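Local coordinates for pentafunctional AROM polypeptide (Schizosaccharomyces pombe, PDB 5SWV), which probably carries out two successive steps of the shikimate pathway here, dehydrating 3-dehydroquinate and then reducing 3-dehydroshikimate to shikimate, at residues 93-98 with 118-122; 291-295 with 317-321; 397-403 with 421-427; 501-506 with 522-526. All coordinates share one frame; numbering follows the deposited sequence.

Contact 1 of 4, residues 93-98 with 118-122; sequences KEEEAK and WSSET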
loop_
_atom_site.group_PDB
_atom_site.type_symbol
_atom_site.label_atom_id
_atom_site.label_comp_id
_atom_site.label_asym_id
_atom_site.label_seq_id
_atom_site.Cartn_x
_atom_site.Cartn_y
_atom_site.Cartn_z
ATOM N N LYS A 93 6.177 31.139 -16.866
ATOM C CA LYS A 93 4.731 30.971 -16.746
ATOM C C LYS A 93 4.268 30.655 -15.323
ATOM O O LYS A 93 3.625 29.640 -15.060
ATOM C CB LYS A 93 4.286 29.903 -17.731
ATOM C CG LYS A 93 4.183 30.469 -19.127
ATOM C CD LYS A 93 3.867 29.396 -20.156
ATOM C CE LYS A 93 2.871 29.895 -21.202
ATOM N NZ LYS A 93 3.220 31.230 -21.783
ATOM N N GLU A 94 4.591 31.565 -14.413
ATOM C CA GLU A 94 4.307 31.392 -12.997
ATOM C C GLU A 94 2.825 31.419 -12.698
ATOM O O GLU A 94 2.350 30.629 -11.876
ATOM C CB GLU A 94 5.007 32.475 -12.186
ATOM C CG GLU A 94 4.725 32.424 -10.696
ATOM C CD GLU A 94 5.525 33.449 -9.936
ATOM O OE1 GLU A 94 4.926 34.402 -9.415
ATOM O OE2 GLU A 94 6.754 33.312 -9.863
ATOM N N GLU A 95 2.093 32.328 -13.336
ATOM C CA GLU A 95 0.661 32.443 -13.073
ATOM C C GLU A 95 -0.057 31.127 -13.405
ATOM O O GLU A 95 -0.950 30.693 -12.670
ATOM C CB GLU A 95 0.051 33.641 -13.817
ATOM C CG GLU A 95 0.580 35.002 -13.356
ATOM C CD GLU A 95 0.573 35.194 -11.827
ATOM O OE1 GLU A 95 -0.519 35.146 -11.208
ATOM O OE2 GLU A 95 1.666 35.393 -11.231
ATOM N N GLU A 96 0.380 30.470 -14.473
ATOM C CA GLU A 96 -0.239 29.225 -14.909
ATOM C C GLU A 96 0.105 28.058 -13.961
ATOM O O GLU A 96 -0.726 27.184 -13.691
ATOM C CB GLU A 96 0.154 28.907 -16.355
ATOM C CG GLU A 96 -0.454 29.832 -17.411
ATOM C CD GLU A 96 0.219 31.211 -17.584
ATOM O OE1 GLU A 96 1.416 31.428 -17.232
ATOM O OE2 GLU A 96 -0.482 32.109 -18.113
ATOM N N ALA A 97 1.324 28.067 -13.442
ATOM C CA ALA A 97 1.728 27.118 -12.414
ATOM C C ALA A 97 0.928 27.310 -11.136
ATOM O O ALA A 97 0.419 26.347 -10.561
ATOM C CB ALA A 97 3.203 27.272 -12.122
ATOM N N LYS A 98 0.819 28.562 -10.696
ATOM C CA LYS A 98 0.058 28.900 -9.478
ATOM C C LYS A 98 -1.381 28.439 -9.575
ATOM O O LYS A 98 -1.883 27.787 -8.661
ATOM C CB LYS A 98 0.096 30.398 -9.237
ATOM C CG LYS A 98 -0.797 30.895 -8.116
ATOM C CD LYS A 98 -0.388 32.297 -7.681
ATOM C CE LYS A 98 -0.649 33.362 -8.741
ATOM N NZ LYS A 98 -2.063 33.799 -8.674
ATOM N N TRP A 118 9.842 30.317 -7.638
ATOM C CA TRP A 118 8.622 31.116 -7.803
ATOM C C TRP A 118 8.646 32.331 -6.861
ATOM O O TRP A 118 9.267 32.286 -5.795
ATOM C CB TRP A 118 7.362 30.305 -7.499
ATOM C CG TRP A 118 7.129 29.074 -8.323
ATOM C CD1 TRP A 118 6.914 27.813 -7.846
ATOM C CD2 TRP A 118 7.036 28.985 -9.749
ATOM N NE1 TRP A 118 6.703 26.940 -8.889
ATOM C CE2 TRP A 118 6.782 27.637 -10.069
ATOM C CE3 TRP A 118 7.154 29.906 -10.785
ATOM C CZ2 TRP A 118 6.646 27.189 -11.385
ATOM C CZ3 TRP A 118 7.018 29.458 -12.101
ATOM C CH2 TRP A 118 6.767 28.112 -12.383
ATOM N N SER A 119 7.961 33.404 -7.240
ATOM C CA SER A 119 7.927 34.610 -6.423
ATOM C C SER A 119 7.394 34.313 -5.024
ATOM O O SER A 119 6.611 33.386 -4.818
ATOM C CB SER A 119 7.058 35.700 -7.076
ATOM O OG SER A 119 5.694 35.326 -7.111
ATOM N N SER A 120 7.839 35.114 -4.070
ATOM C CA SER A 120 7.406 34.977 -2.697
ATOM C C SER A 120 5.925 35.315 -2.589
ATOM O O SER A 120 5.227 34.781 -1.729
ATOM C CB SER A 120 8.239 35.877 -1.788
ATOM O OG SER A 120 8.211 37.221 -2.242
ATOM N N GLU A 121 5.445 36.188 -3.470
ATOM C CA GLU A 121 4.022 36.458 -3.576
ATOM C C GLU A 121 3.259 35.179 -3.894
ATOM O O GLU A 121 2.279 34.859 -3.218
ATOM C CB GLU A 121 3.716 37.542 -4.635
ATOM C CG GLU A 121 2.271 38.076 -4.566
ATOM C CD GLU A 121 1.872 38.965 -5.735
ATOM O OE1 GLU A 121 0.661 39.231 -5.889
ATOM O OE2 GLU A 121 2.759 39.384 -6.506
ATOM N N THR A 122 3.714 34.451 -4.911
ATOM C CA THR A 122 3.038 33.229 -5.343
ATOM C C THR A 122 3.137 32.152 -4.276
ATOM O O THR A 122 2.153 31.480 -3.994
ATOM C CB THR A 122 3.579 32.731 -6.697
ATOM O OG1 THR A 122 3.085 33.585 -7.731
ATOM C CG2 THR A 122 3.139 31.303 -6.999
HETATM O O HOH W 1 1.892 35.801 -8.328
#
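Glu94 reaches from the first turn of helix 94-106 to the start of helix 120-128, and its carboxylate carries the polar half of the contact. Glu94 OE1 takes two hydroxyl hydrogen bonds from the same face of its plane, from Ser119 OG at 2.6 Å and from Thr122 OG1, also at 2.6 Å. Glu94 OE2 accepts the backbone N of Ser119 at 2.9 Å from above the carboxylate plane, in a nearly straight bond (172°). With CG anti to the backbone N (chi1 177°) and the chain extended beyond it, the acid spans the gap between the helices. Ser119 is also the N-cap of helix 120-128, its OG accepting from Thr122 N at 3.1 Å. A water donates to both Thr122 OG1 and Glu95 OE2.

The apolar half lies along the indole of Trp118. The backbone CA of Glu94 is 3.4 Å from Trp118 CZ3, and the CB of Ala97, one turn on, is 3.5 Å from Trp118 CZ2. Lys98 lays its CD beside Thr122 CG2 at 3.7 Å.

The two helices follow consecutive strands of the type I dehydroquinase (beta/alpha)8 barrel, so the contact ties neighbouring outer helices at their starts. Three donors grip one carboxylate, which fixes its rotation, and the N-terminal end of helix 120-128 would probably favour its negative charge.

Contact 2 of 4, residues 291-295 with 317-321; sequences VDEVQ and MKFMD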
loop_
_atom_site.group_PDB
_atom_site.type_symbol
_atom_site.label_atom_id
_atom_site.label_comp_id
_atom_site.label_asym_id
_atom_site.label_seq_id
_atom_site.Cartn_x
_atom_site.Cartn_y
_atom_site.Cartn_z
ATOM N N VAL A 291 4.218 -25.250 20.965
ATOM C CA VAL A 291 4.381 -23.824 20.705
ATOM C C VAL A 291 5.595 -23.223 21.428
ATOM O O VAL A 291 6.115 -22.193 21.011
ATOM C CB VAL A 291 3.104 -23.048 21.108
ATOM C CG1 VAL A 291 2.976 -22.925 22.628
ATOM C CG2 VAL A 291 3.066 -21.682 20.435
ATOM N N ASP A 292 6.033 -23.851 22.513
ATOM C CA ASP A 292 7.066 -23.255 23.369
ATOM C C ASP A 292 8.442 -23.309 22.762
ATOM O O ASP A 292 9.309 -22.520 23.132
ATOM C CB ASP A 292 7.068 -23.918 24.735
ATOM C CG ASP A 292 5.786 -23.674 25.461
ATOM O OD1 ASP A 292 5.628 -22.533 25.958
ATOM O OD2 ASP A 292 4.924 -24.591 25.465
ATOM N N GLU A 293 8.613 -24.227 21.815
ATOM C CA GLU A 293 9.848 -24.377 21.073
ATOM C C GLU A 293 10.135 -23.218 20.110
ATOM O O GLU A 293 11.270 -23.092 19.654
ATOM C CB GLU A 293 9.846 -25.714 20.313
ATOM C CG GLU A 293 9.886 -26.948 21.216
ATOM C CD GLU A 293 9.525 -28.235 20.479
ATOM O OE1 GLU A 293 10.439 -28.951 20.038
ATOM O OE2 GLU A 293 8.325 -28.542 20.333
ATOM N N VAL A 294 9.146 -22.369 19.812
ATOM C CA VAL A 294 9.367 -21.217 18.919
ATOM C C VAL A 294 9.994 -20.013 19.634
ATOM O O VAL A 294 10.425 -19.069 18.983
ATOM C CB VAL A 294 8.078 -20.756 18.174
ATOM C CG1 VAL A 294 7.278 -21.946 17.636
ATOM C CG2 VAL A 294 7.204 -19.849 19.044
ATOM N N GLN A 295 10.032 -20.039 20.962
ATOM C CA GLN A 295 10.540 -18.906 21.738
ATOM C C GLN A 295 12.016 -18.574 21.477
ATOM O O GLN A 295 12.392 -17.398 21.501
ATOM C CB GLN A 295 10.322 -19.149 23.231
ATOM C CG GLN A 295 10.490 -17.894 24.068
ATOM C CD GLN A 295 10.090 -18.096 25.515
ATOM O OE1 GLN A 295 10.082 -19.222 26.036
ATOM N NE2 GLN A 295 9.763 -16.998 26.182
ATOM N N MET A 317 0.020 -16.050 21.364
ATOM C CA MET A 317 -0.266 -14.703 21.895
ATOM C C MET A 317 0.331 -14.438 23.278
ATOM O O MET A 317 0.655 -13.303 23.602
ATOM C CB MET A 317 -1.775 -14.454 21.920
ATOM C CG MET A 317 -2.356 -14.344 20.527
ATOM S SD MET A 317 -4.148 -14.375 20.464
ATOM C CE MET A 317 -4.506 -12.745 21.124
ATOM N N LYS A 318 0.428 -15.496 24.078
ATOM C CA LYS A 318 1.327 -15.592 25.238
ATOM C C LYS A 318 2.600 -14.717 25.154
ATOM O O LYS A 318 2.876 -13.925 26.062
ATOM C CB LYS A 318 1.766 -17.057 25.383
ATOM C CG LYS A 318 1.882 -17.572 26.805
ATOM C CD LYS A 318 2.771 -18.826 26.910
ATOM C CE LYS A 318 2.371 -19.977 25.982
ATOM N NZ LYS A 318 0.918 -20.337 26.072
ATOM N N PHE A 319 3.348 -14.861 24.055
ATOM C CA PHE A 319 4.666 -14.252 23.906
ATOM C C PHE A 319 4.673 -12.841 23.356
ATOM O O PHE A 319 5.753 -12.263 23.176
ATOM C CB PHE A 319 5.539 -15.084 22.959
ATOM C CG PHE A 319 5.734 -16.498 23.391
ATOM C CD1 PHE A 319 6.432 -16.788 24.555
ATOM C CD2 PHE A 319 5.245 -17.548 22.622
ATOM C CE1 PHE A 319 6.626 -18.101 24.955
ATOM C CE2 PHE A 319 5.433 -18.863 23.016
ATOM C CZ PHE A 319 6.123 -19.142 24.184
ATOM N N MET A 320 3.507 -12.294 23.038
ATOM C CA MET A 320 3.424 -10.955 22.477
ATOM C C MET A 320 3.326 -9.945 23.599
ATOM O O MET A 320 2.656 -10.180 24.604
ATOM C CB MET A 320 2.193 -10.821 21.581
ATOM C CG MET A 320 2.106 -11.781 20.399
ATOM S SD MET A 320 3.464 -11.663 19.201
ATOM C CE MET A 320 4.508 -12.974 19.831
ATOM N N ASP A 321 4.006 -8.823 23.411
ATOM C CA ASP A 321 3.921 -7.648 24.295
ATOM C C ASP A 321 2.807 -6.675 23.855
ATOM O O ASP A 321 2.293 -5.911 24.663
ATOM C CB ASP A 321 5.265 -6.898 24.285
ATOM C CG ASP A 321 6.448 -7.788 24.683
ATOM O OD1 ASP A 321 6.544 -8.113 25.872
ATOM O OD2 ASP A 321 7.285 -8.160 23.825
#
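Within the substrate-binding domain of the shikimate dehydrogenase portion, two surface loops meet through 3-10 turns, and Phe319 of one reaches across to the turn around 292-294 of the other. CG anti to the carbonyl carbon (chi1 -58°) directs the ring toward the other loop, where CD1, CE1, CZ and CE2 do the touching.

Gln295 approaches at Phe319 CE1: its CD and its NE2 each come within 3.5 Å of that atom. The two side chains cross at about a right angle, with the amide tilted 48° from the ring, so the pair is not a flat stack. At the tip of the ring, Asp292 OD1 lies at the edge near the ring plane, 3.9 Å from Phe319 CZ. Around Phe319 CE2 gather the carbonyl O of Val291 at 3.9 Å and, more loosely, CG2 of Val294 at 4.5 Å. Lys318, next to Phe319 in the chain, bends its CD over one ring face, and its CE lies 4.1 Å from Asp292 OD1.

Val291 also rests on Tyr312 and Ser315, which continue the packing on the side of the second loop.

Asp292 OD1 and Lys318 NZ stay 5.2 Å apart, too far for a salt bridge, though their opposite charges may attract weakly. The contact therefore rests on van der Waals packing of one phenyl ring against largely polar neighbours, the Gln295 amide nearest and the two valines more loosely, with no hydrogen bond between the loops to fix it.

Contact 3 of 4, residues 397-403 with 421-427; sequences SRIYLLN and NIHIIDS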
loop_
_atom_site.group_PDB
_atom_site.type_symbol
_atom_site.label_atom_id
_atom_site.label_comp_id
_atom_site.label_asym_id
_atom_site.label_seq_id
_atom_site.Cartn_x
_atom_site.Cartn_y
_atom_site.Cartn_z
ATOM N N SER A 397 -23.540 -1.591 3.383
ATOM C CA SER A 397 -24.563 -1.143 4.363
ATOM C C SER A 397 -25.562 -2.227 4.781
ATOM O O SER A 397 -26.226 -2.063 5.793
ATOM C CB SER A 397 -25.316 0.081 3.851
ATOM O OG SER A 397 -25.921 -0.228 2.617
ATOM N N ARG A 398 -25.694 -3.303 4.005
ATOM C CA ARG A 398 -26.462 -4.471 4.445
ATOM C C ARG A 398 -25.648 -5.727 4.199
ATOM O O ARG A 398 -25.440 -6.123 3.069
ATOM C CB ARG A 398 -27.808 -4.560 3.727
ATOM C CG ARG A 398 -28.564 -3.240 3.666
ATOM C CD ARG A 398 -30.034 -3.399 3.342
ATOM N NE ARG A 398 -30.726 -3.908 4.522
ATOM C CZ ARG A 398 -31.990 -3.653 4.872
ATOM N NH1 ARG A 398 -32.474 -4.195 5.989
ATOM N NH2 ARG A 398 -32.782 -2.859 4.141
ATOM N N ILE A 399 -25.192 -6.339 5.281
ATOM C CA ILE A 399 -24.374 -7.532 5.231
ATOM C C ILE A 399 -25.279 -8.724 5.559
ATOM O O ILE A 399 -25.574 -8.979 6.735
ATOM C CB ILE A 399 -23.198 -7.429 6.235
ATOM C CG1 ILE A 399 -22.380 -6.153 5.988
ATOM C CG2 ILE A 399 -22.279 -8.628 6.120
ATOM C CD1 ILE A 399 -21.452 -5.765 7.119
ATOM N N TYR A 400 -25.737 -9.430 4.520
ATOM C CA TYR A 400 -26.578 -10.619 4.698
ATOM C C TYR A 400 -25.734 -11.812 5.133
ATOM O O TYR A 400 -24.606 -11.992 4.655
ATOM C CB TYR A 400 -27.410 -10.918 3.435
ATOM C CG TYR A 400 -28.507 -9.897 3.252
ATOM C CD1 TYR A 400 -28.272 -8.704 2.563
ATOM C CD2 TYR A 400 -29.759 -10.077 3.832
ATOM C CE1 TYR A 400 -29.266 -7.734 2.425
ATOM C CE2 TYR A 400 -30.758 -9.117 3.699
ATOM C CZ TYR A 400 -30.507 -7.940 2.993
ATOM O OH TYR A 400 -31.488 -6.974 2.857
ATOM N N LEU A 401 -26.281 -12.607 6.052
ATOM C CA LEU A 401 -25.563 -13.726 6.650
ATOM C C LEU A 401 -26.382 -15.010 6.577
ATOM O O LEU A 401 -27.492 -15.066 7.096
ATOM C CB LEU A 401 -25.235 -13.400 8.094
ATOM C CG LEU A 401 -24.470 -14.452 8.902
ATOM C CD1 LEU A 401 -23.146 -14.839 8.253
ATOM C CD2 LEU A 401 -24.214 -13.942 10.310
ATOM N N LEU A 402 -25.819 -16.044 5.958
ATOM C CA LEU A 402 -26.563 -17.238 5.604
ATOM C C LEU A 402 -25.878 -18.497 6.101
ATOM O O LEU A 402 -24.685 -18.703 5.840
ATOM C CB LEU A 402 -26.712 -17.311 4.096
ATOM C CG LEU A 402 -27.399 -18.564 3.527
ATOM C CD1 LEU A 402 -28.836 -18.730 4.027
ATOM C CD2 LEU A 402 -27.373 -18.511 2.006
ATOM N N ASN A 403 -26.656 -19.347 6.778
ATOM C CA ASN A 403 -26.173 -20.590 7.369
ATOM C C ASN A 403 -27.213 -21.698 7.422
ATOM O O ASN A 403 -28.395 -21.485 7.156
ATOM C CB ASN A 403 -25.664 -20.313 8.779
ATOM C CG ASN A 403 -24.324 -19.616 8.774
ATOM O OD1 ASN A 403 -23.329 -20.198 8.369
ATOM N ND2 ASN A 403 -24.300 -18.356 9.181
ATOM N N ASN A 421 -24.978 -3.648 10.719
ATOM C CA ASN A 421 -25.590 -3.915 9.439
ATOM C C ASN A 421 -25.732 -5.373 9.091
ATOM O O ASN A 421 -25.957 -5.697 7.923
ATOM C CB ASN A 421 -24.840 -3.211 8.311
ATOM C CG ASN A 421 -24.637 -1.736 8.575
ATOM O OD1 ASN A 421 -25.496 -1.080 9.150
ATOM N ND2 ASN A 421 -23.487 -1.205 8.146
ATOM N N ILE A 422 -25.645 -6.254 10.081
ATOM C CA ILE A 422 -25.784 -7.682 9.816
ATOM C C ILE A 422 -27.266 -8.020 9.773
ATOM O O ILE A 422 -27.988 -7.647 10.679
ATOM C CB ILE A 422 -25.077 -8.546 10.877
ATOM C CG1 ILE A 422 -23.590 -8.179 10.933
ATOM C CG2 ILE A 422 -25.227 -10.033 10.546
ATOM C CD1 ILE A 422 -22.836 -8.801 12.085
ATOM N N HIS A 423 -27.701 -8.701 8.714
ATOM C CA HIS A 423 -29.078 -9.175 8.559
ATOM C C HIS A 423 -29.061 -10.664 8.311
ATOM O O HIS A 423 -28.655 -11.109 7.248
ATOM C CB HIS A 423 -29.754 -8.446 7.403
ATOM C CG HIS A 423 -29.845 -6.973 7.624
ATOM N ND1 HIS A 423 -30.720 -6.413 8.533
ATOM C CD2 HIS A 423 -29.115 -5.950 7.125
ATOM C CE1 HIS A 423 -30.547 -5.104 8.560
ATOM N NE2 HIS A 423 -29.587 -4.795 7.707
ATOM N N ILE A 424 -29.482 -11.437 9.304
ATOM C CA ILE A 424 -29.460 -12.898 9.222
ATOM C C ILE A 424 -30.601 -13.385 8.331
ATOM O O ILE A 424 -31.682 -12.818 8.336
ATOM C CB ILE A 424 -29.554 -13.527 10.638
ATOM C CG1 ILE A 424 -28.295 -13.193 11.451
ATOM C CG2 ILE A 424 -29.750 -15.037 10.566
ATOM C CD1 ILE A 424 -28.455 -13.360 12.943
ATOM N N ILE A 425 -30.325 -14.426 7.556
ATOM C CA ILE A 425 -31.302 -15.099 6.711
ATOM C C ILE A 425 -31.496 -16.504 7.251
ATOM O O ILE A 425 -30.525 -17.241 7.376
ATOM C CB ILE A 425 -30.786 -15.224 5.266
ATOM C CG1 ILE A 425 -30.620 -13.838 4.641
ATOM C CG2 ILE A 425 -31.724 -16.091 4.427
ATOM C CD1 ILE A 425 -29.875 -13.854 3.323
ATOM N N ASP A 426 -32.745 -16.861 7.548
ATOM C CA ASP A 426 -33.122 -18.184 8.041
ATOM C C ASP A 426 -33.468 -19.041 6.840
ATOM O O ASP A 426 -34.443 -18.775 6.130
ATOM C CB ASP A 426 -34.336 -18.083 8.986
ATOM C CG ASP A 426 -34.698 -19.420 9.671
ATOM O OD1 ASP A 426 -34.003 -20.450 9.509
ATOM O OD2 ASP A 426 -35.725 -19.435 10.374
ATOM N N SER A 427 -32.667 -20.074 6.615
ATOM C CA SER A 427 -32.891 -20.977 5.497
ATOM C C SER A 427 -34.159 -21.833 5.647
ATOM O O SER A 427 -34.612 -22.412 4.661
ATOM C CB SER A 427 -31.657 -21.856 5.254
ATOM O OG SER A 427 -31.082 -22.315 6.462
#
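Ile425 and Leu401 are hydrogen-bonded through their backbones across two parallel strands, 398-403 and 422-426, of a Rossmann-type sheet, with helix 406-413 making the beta-alpha-beta connection between them. Strand 422-426 is the outermost on this side of the sheet. The domain probably binds the dinucleotide cofactor of shikimate dehydrogenase.

Ile425 can be traced outward from its backbone. Its N donates to Leu401 O at 2.9 Å, and its CB lies 3.8 Å from that same oxygen. From CB the side chain forks. CG2 goes to Leu402, 3.9 Å from CD1. CG1, anti to the carbonyl carbon (chi1 -64°), heads instead for Tyr400 and comes 3.9 Å from CD2. The terminal CD1 ends against the base of that tyrosine, 3.8 Å from its CB. One isoleucine thus touches two residues of the neighbouring strand, Tyr400 and Leu402. Tyr400 in turn hydrogen-bonds Glu434 through OH and packs on Leu376 of strand 374-378, the next strand inward.

His423 shares this face of the sheet with Ile425. Arg398 NH1 hangs over one face of its imidazole, 3.3 Å from His423 CE1, but the guanidinium is turned 60° from the ring, so the two do not stack. On the other face of the sheet, Leu401 CD2 meets Ile422 CG2 at 4.0 Å, the two side chains lying side by side, while Ile424 leans on helix 406-413 at Ser409 and Tyr410.

The strands splay at their C-terminal ends, where the hydroxyl Ser427 OG donates to Asn403 O at 2.9 Å, in the carbonyl plane.

Contact 4 of 4, residues 501-506 with 522-526; sequences LEALVR and FDAVY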
loop_
_atom_site.group_PDB
_atom_site.type_symbol
_atom_site.label_atom_id
_atom_site.label_comp_id
_atom_site.label_asym_id
_atom_site.label_seq_id
_atom_site.Cartn_x
_atom_site.Cartn_y
_atom_site.Cartn_z
ATOM N N LEU A 501 -6.958 -19.086 -3.117
ATOM C CA LEU A 501 -5.522 -18.982 -3.297
ATOM C C LEU A 501 -5.104 -17.518 -3.456
ATOM O O LEU A 501 -4.117 -17.080 -2.862
ATOM C CB LEU A 501 -5.090 -19.827 -4.494
ATOM C CG LEU A 501 -3.593 -20.113 -4.646
ATOM C CD1 LEU A 501 -2.952 -20.520 -3.312
ATOM C CD2 LEU A 501 -3.383 -21.180 -5.725
ATOM N N GLU A 502 -5.879 -16.756 -4.223
ATOM C CA GLU A 502 -5.642 -15.330 -4.300
ATOM C C GLU A 502 -5.636 -14.696 -2.909
ATOM O O GLU A 502 -4.724 -13.950 -2.579
ATOM C CB GLU A 502 -6.656 -14.634 -5.201
ATOM C CG GLU A 502 -6.618 -13.122 -5.042
ATOM C CD GLU A 502 -7.245 -12.378 -6.176
ATOM O OE1 GLU A 502 -7.866 -13.019 -7.042
ATOM O OE2 GLU A 502 -7.110 -11.138 -6.175
ATOM N N ALA A 503 -6.646 -14.991 -2.103
ATOM C CA ALA A 503 -6.706 -14.433 -0.756
ATOM C C ALA A 503 -5.529 -14.837 0.103
ATOM O O ALA A 503 -4.972 -14.000 0.793
ATOM C CB ALA A 503 -7.995 -14.825 -0.063
ATOM N N LEU A 504 -5.164 -16.115 0.059
ATOM C CA LEU A 504 -3.979 -16.622 0.779
ATOM C C LEU A 504 -2.715 -15.853 0.388
ATOM O O LEU A 504 -1.900 -15.505 1.247
ATOM C CB LEU A 504 -3.743 -18.117 0.511
ATOM C CG LEU A 504 -2.796 -18.863 1.492
ATOM C CD1 LEU A 504 -3.280 -20.308 1.589
ATOM C CD2 LEU A 504 -1.268 -18.833 1.207
ATOM N N VAL A 505 -2.561 -15.594 -0.904
ATOM C CA VAL A 505 -1.408 -14.858 -1.382
ATOM C C VAL A 505 -1.392 -13.437 -0.853
ATOM O O VAL A 505 -0.339 -12.955 -0.440
ATOM C CB VAL A 505 -1.329 -14.870 -2.916
ATOM C CG1 VAL A 505 -0.347 -13.823 -3.441
ATOM C CG2 VAL A 505 -0.917 -16.257 -3.382
ATOM N N ARG A 506 -2.545 -12.779 -0.852
ATOM C CA ARG A 506 -2.634 -11.413 -0.344
ATOM C C ARG A 506 -2.471 -11.294 1.185
ATOM O O ARG A 506 -2.051 -10.239 1.653
ATOM C CB ARG A 506 -3.914 -10.741 -0.838
ATOM C CG ARG A 506 -3.990 -10.615 -2.360
ATOM C CD ARG A 506 -5.081 -9.649 -2.819
ATOM N NE ARG A 506 -5.364 -9.670 -4.267
ATOM C CZ ARG A 506 -4.716 -8.970 -5.211
ATOM N NH1 ARG A 506 -3.688 -8.179 -4.930
ATOM N NH2 ARG A 506 -5.106 -9.072 -6.470
ATOM N N PHE A 522 1.442 -8.491 -6.802
ATOM C CA PHE A 522 0.649 -9.698 -6.643
ATOM C C PHE A 522 0.898 -10.697 -7.764
ATOM O O PHE A 522 1.154 -11.852 -7.489
ATOM C CB PHE A 522 -0.829 -9.357 -6.555
ATOM C CG PHE A 522 -1.743 -10.548 -6.692
ATOM C CD1 PHE A 522 -2.088 -11.305 -5.587
ATOM C CD2 PHE A 522 -2.263 -10.903 -7.937
ATOM C CE1 PHE A 522 -2.933 -12.395 -5.717
ATOM C CE2 PHE A 522 -3.107 -11.992 -8.076
ATOM C CZ PHE A 522 -3.445 -12.738 -6.963
ATOM N N ASP A 523 0.829 -10.243 -9.013
ATOM C CA ASP A 523 0.869 -11.131 -10.189
ATOM C C ASP A 523 2.040 -12.108 -10.246
ATOM O O ASP A 523 1.827 -13.313 -10.362
ATOM C CB ASP A 523 0.872 -10.314 -11.484
ATOM C CG ASP A 523 -0.497 -9.772 -11.857
ATOM O OD1 ASP A 523 -1.511 -10.018 -11.151
ATOM O OD2 ASP A 523 -0.543 -9.089 -12.901
ATOM N N ALA A 524 3.267 -11.591 -10.183
ATOM C CA ALA A 524 4.470 -12.433 -10.282
ATOM C C ALA A 524 4.669 -13.314 -9.059
ATOM O O ALA A 524 5.227 -14.400 -9.170
ATOM C CB ALA A 524 5.713 -11.597 -10.531
ATOM N N VAL A 525 4.215 -12.859 -7.898
ATOM C CA VAL A 525 4.315 -13.659 -6.689
ATOM C C VAL A 525 3.302 -14.800 -6.739
ATOM O O VAL A 525 3.596 -15.909 -6.304
ATOM C CB VAL A 525 4.097 -12.817 -5.426
ATOM C CG1 VAL A 525 4.135 -13.693 -4.190
ATOM C CG2 VAL A 525 5.175 -11.750 -5.302
ATOM N N TYR A 526 2.118 -14.514 -7.268
ATOM C CA TYR A 526 1.080 -15.519 -7.475
ATOM C C TYR A 526 1.521 -16.573 -8.508
ATOM O O TYR A 526 1.296 -17.759 -8.302
ATOM C CB TYR A 526 -0.243 -14.819 -7.873
ATOM C CG TYR A 526 -1.415 -15.735 -8.118
ATOM C CD1 TYR A 526 -1.607 -16.339 -9.367
ATOM C CD2 TYR A 526 -2.333 -16.004 -7.112
ATOM C CE1 TYR A 526 -2.666 -17.194 -9.603
ATOM C CE2 TYR A 526 -3.407 -16.857 -7.341
ATOM C CZ TYR A 526 -3.566 -17.447 -8.589
ATOM O OH TYR A 526 -4.621 -18.281 -8.818
#
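Arg506 lays its guanidinium flat on the ring of Phe522, the first shell of a contact between two C-terminal helices of the shikimate dehydrogenase portion, 500-516 and 522-530. The segments run at 109° to each other. Arg506 CZ stands 3.8 Å from the Phe522 ring centroid and the planes are only 14° apart, which makes this a stacked cation-pi pair. The arginine chain is extended from CG to NE, with CG anti to the carbonyl carbon (chi1 -62°), which carries the guanidinium over the phenyl. On the opposite face of the phenyl lies CB of Tyr526, one turn further along the same helix, so the ring is held between the arginine and its own helix.

Two more residues of helix 500-516 close on the outer part of the phenyl: Glu502 CG is 3.7 Å from Phe522 CZ, and Val505 CG1 is 3.7 Å from Phe522 CE1. The other branch of the valine turns to the second aromatic, with Val505 CG2 4.0 Å from Tyr526 CD2. Leu501 CG touches that tyrosine too, 4.2 Å from Tyr526 CE2.

In the next shell, Glu502 positions the arginine. Its OE2 takes both Arg506 NE at 3.0 Å and NH2 at 2.9 Å, a side-on grip on a single oxygen that lies in the guanidinium plane. This leaves the flat face turned to Phe522 and should keep the guanidinium from rotating. Further out, Asp359, Thr360 and Asn363 of helix 353-364 pack on Arg506, while Val525 faces Leu269 and Leu276 of helix 266-277.

The backbone N of Glu502 donates to Asn499 OD1 and lies at the edge of the Tyr526 ring, 4.0 Å from Tyr526 CE2.

The four contacts come in series along the chain, each closing before the next opens, and none touches another. Contact 1 stands apart on the dehydroquinase barrel, its centre 46 to 59 Å from the others. The remaining three lie in the shikimate dehydrogenase portion: contact 2 in loops around the mixed sheet of the substrate-binding domain, contact 3 at the edge of the parallel Rossmann-type sheet, and contact 4 on the final two helices. Contact 4 is roughly equidistant from both, its centre 28 Å from that of contact 2 and 29 Å from that of contact 3. Its helices 500-516 and 522-530 follow the last Rossmann strand, yet the latter packs on helix 266-277 of the substrate-binding region, linking the two domains.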